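Local coordinates for DNA ligase (Alteromonas mediterranea, PDB 6GDR), which probably seals breaks in DNA by joining strand ends, as expected of a minimal Lig E-type DNA ligase that carries bound adenosine monophosphate, at residues 218-223 and 264-269. Residues are numbered along the deposited sequence; the frame is centred on the assembly and turned at random.
Unlike the reference sequence in segment 264-269: Val264 (reference Ile).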
loop_
_atom_site.group_PDB
_atom_site.type_symbol
_atom_site.label_atom_id
_atom_site.label_comp_id
_atom_site.label_asym_id
_atom_site.label_seq_id
_atom_site.Cartn_x
_atom_site.Cartn_y
_atom_site.Cartn_z
ATOM N N ALA D 218 0.200 8.620 -23.789
ATOM C CA ALA D 218 1.595 9.013 -23.898
ATOM C C ALA D 218 2.153 8.486 -25.211
ATOM O O ALA D 218 1.709 7.453 -25.718
ATOM C CB ALA D 218 2.425 8.490 -22.721
ATOM N N LYS D 219 3.132 9.205 -25.752
ATOM C CA LYS D 219 3.776 8.838 -27.006
ATOM C C LYS D 219 5.043 8.047 -26.714
ATOM O O LYS D 219 5.900 8.501 -25.949
ATOM C CB LYS D 219 4.108 10.082 -27.830
ATOM C CG LYS D 219 4.831 9.790 -29.141
ATOM C CD LYS D 219 5.024 11.049 -29.979
ATOM C CE LYS D 219 5.848 12.100 -29.245
ATOM N NZ LYS D 219 6.180 13.263 -30.113
ATOM N N VAL D 220 5.157 6.869 -27.326
ATOM C CA VAL D 220 6.334 6.029 -27.133
ATOM C C VAL D 220 7.527 6.664 -27.834
ATOM O O VAL D 220 7.452 7.043 -29.010
ATOM C CB VAL D 220 6.074 4.603 -27.645
ATOM C CG1 VAL D 220 5.550 4.610 -29.075
ATOM C CG2 VAL D 220 7.338 3.751 -27.546
ATOM N N LEU D 221 8.643 6.779 -27.107
ATOM C CA LEU D 221 9.848 7.410 -27.627
ATOM C C LEU D 221 10.968 6.430 -27.947
ATOM O O LEU D 221 11.838 6.763 -28.757
ATOM C CB LEU D 221 10.385 8.441 -26.622
ATOM C CG LEU D 221 9.422 9.536 -26.161
ATOM C CD1 LEU D 221 10.133 10.482 -25.207
ATOM C CD2 LEU D 221 8.848 10.303 -27.342
ATOM N N ALA D 222 10.976 5.249 -27.338
ATOM C CA ALA D 222 12.054 4.292 -27.555
ATOM C C ALA D 222 11.647 2.958 -26.947
ATOM O O ALA D 222 10.700 2.874 -26.160
ATOM C CB ALA D 222 13.371 4.786 -26.950
ATOM N N HIS D 223 12.376 1.914 -27.331
ATOM C CA HIS D 223 12.183 0.570 -26.814
ATOM C C HIS D 223 13.365 0.183 -25.935
ATOM O O HIS D 223 14.472 0.706 -26.089
ATOM C CB HIS D 223 12.038 -0.445 -27.952
ATOM C CG HIS D 223 10.865 -0.190 -28.846
ATOM N ND1 HIS D 223 10.586 -0.971 -29.948
ATOM C CD2 HIS D 223 9.897 0.757 -28.801
ATOM C CE1 HIS D 223 9.499 -0.515 -30.544
ATOM N NE2 HIS D 223 9.061 0.533 -29.869
ATOM N N VAL D 264 7.748 3.129 -32.297
ATOM C CA VAL D 264 8.081 4.459 -31.808
ATOM C C VAL D 264 7.268 5.493 -32.574
ATOM O O VAL D 264 7.036 5.362 -33.782
ATOM C CB VAL D 264 9.590 4.725 -31.942
ATOM C CG1 VAL D 264 9.938 6.118 -31.422
ATOM C CG2 VAL D 264 10.386 3.665 -31.192
ATOM N N GLY D 265 6.830 6.534 -31.866
ATOM C CA GLY D 265 6.021 7.583 -32.441
ATOM C C GLY D 265 4.529 7.399 -32.255
ATOM O O GLY D 265 3.777 8.371 -32.398
ATOM N N SER D 266 4.083 6.184 -31.945
ATOM C CA SER D 266 2.673 5.924 -31.710
ATOM C C SER D 266 2.281 6.393 -30.309
ATOM O O SER D 266 3.114 6.837 -29.516
ATOM C CB SER D 266 2.370 4.439 -31.901
ATOM O OG SER D 266 3.144 3.639 -31.024
ATOM N N TRP D 267 0.991 6.299 -30.002
ATOM C CA TRP D 267 0.456 6.681 -28.702
ATOM C C TRP D 267 -0.163 5.466 -28.030
ATOM O O TRP D 267 -0.761 4.613 -28.695
ATOM C CB TRP D 267 -0.586 7.791 -28.842
ATOM C CG TRP D 267 0.003 9.114 -29.208
ATOM C CD1 TRP D 267 0.388 9.526 -30.450
ATOM C CD2 TRP D 267 0.275 10.205 -28.322
ATOM N NE1 TRP D 267 0.884 10.805 -30.392
ATOM C CE2 TRP D 267 0.825 11.244 -29.096
ATOM C CE3 TRP D 267 0.107 10.403 -26.948
ATOM C CZ2 TRP D 267 1.209 12.464 -28.543
ATOM C CZ3 TRP D 267 0.489 11.613 -26.401
ATOM C CH2 TRP D 267 1.033 12.629 -27.197
ATOM N N VAL D 268 -0.016 5.391 -26.710
ATOM C CA VAL D 268 -0.558 4.294 -25.923
ATOM C C VAL D 268 -1.305 4.868 -24.730
ATOM O O VAL D 268 -0.997 5.962 -24.247
ATOM C CB VAL D 268 0.545 3.321 -25.447
ATOM C CG1 VAL D 268 1.279 2.728 -26.640
ATOM C CG2 VAL D 268 1.519 4.027 -24.509
ATOM N N THR D 269 -2.293 4.118 -24.256
ATOM C CA THR D 269 -3.050 4.476 -23.066
ATOM C C THR D 269 -2.639 3.574 -21.911
ATOM O O THR D 269 -2.515 2.355 -22.073
ATOM C CB THR D 269 -4.557 4.354 -23.308
ATOM O OG1 THR D 269 -4.919 5.121 -24.463
ATOM C CG2 THR D 269 -5.341 4.865 -22.104
#
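One face of the Trp267 indole is occupied by Lys219, whose CB sits over the centre of the six-membered ring, 3.7 Å from its centroid, in a CH-pi contact, while the backbone N of Lys219 lies over a face of the indole near CE3. The pair illustrates cross-strand packing in an antiparallel sheet, here that of the OB-like domain: Lys219 and Trp267 form a non-hydrogen-bonded pair, with their CA atoms only 4.3 Å apart. CG of Lys219, anti to the backbone N (chi1 178°), lies near the carbonyl oxygens of Ser266 (3.4 Å) and Gly265 (3.7 Å). An alanine in place of Trp267 would probably leave the aliphatic start of Lys219 without its aromatic surface and that side chain freer to turn.

Ala218 and Val268 form the neighbouring hydrogen-bonded pair, exchanging two backbone bonds, and their side chains lie on the other side of the sheet. Beyond Trp267 toward the earlier residues, 264-266 are loop rather than strand, yet the backbone bonding continues there: Val220 N donates to Ser266 O, and Gly265 N to Val220 O in a nearly straight bond (170°). Gly265 has backbone angles at which a CB would press on the preceding carbonyl oxygen. On its other flank, strand 214-225 pairs with strand 234-240, where Leu221 and Ala222 make a classic beta bulge opposite Leu238. The His223 ring, whose NE2 is hydrogen-bonded to Pro262 O, meets Val264 obliquely, the closest approach being 3.6 Å from NE2 to Val264 CG2.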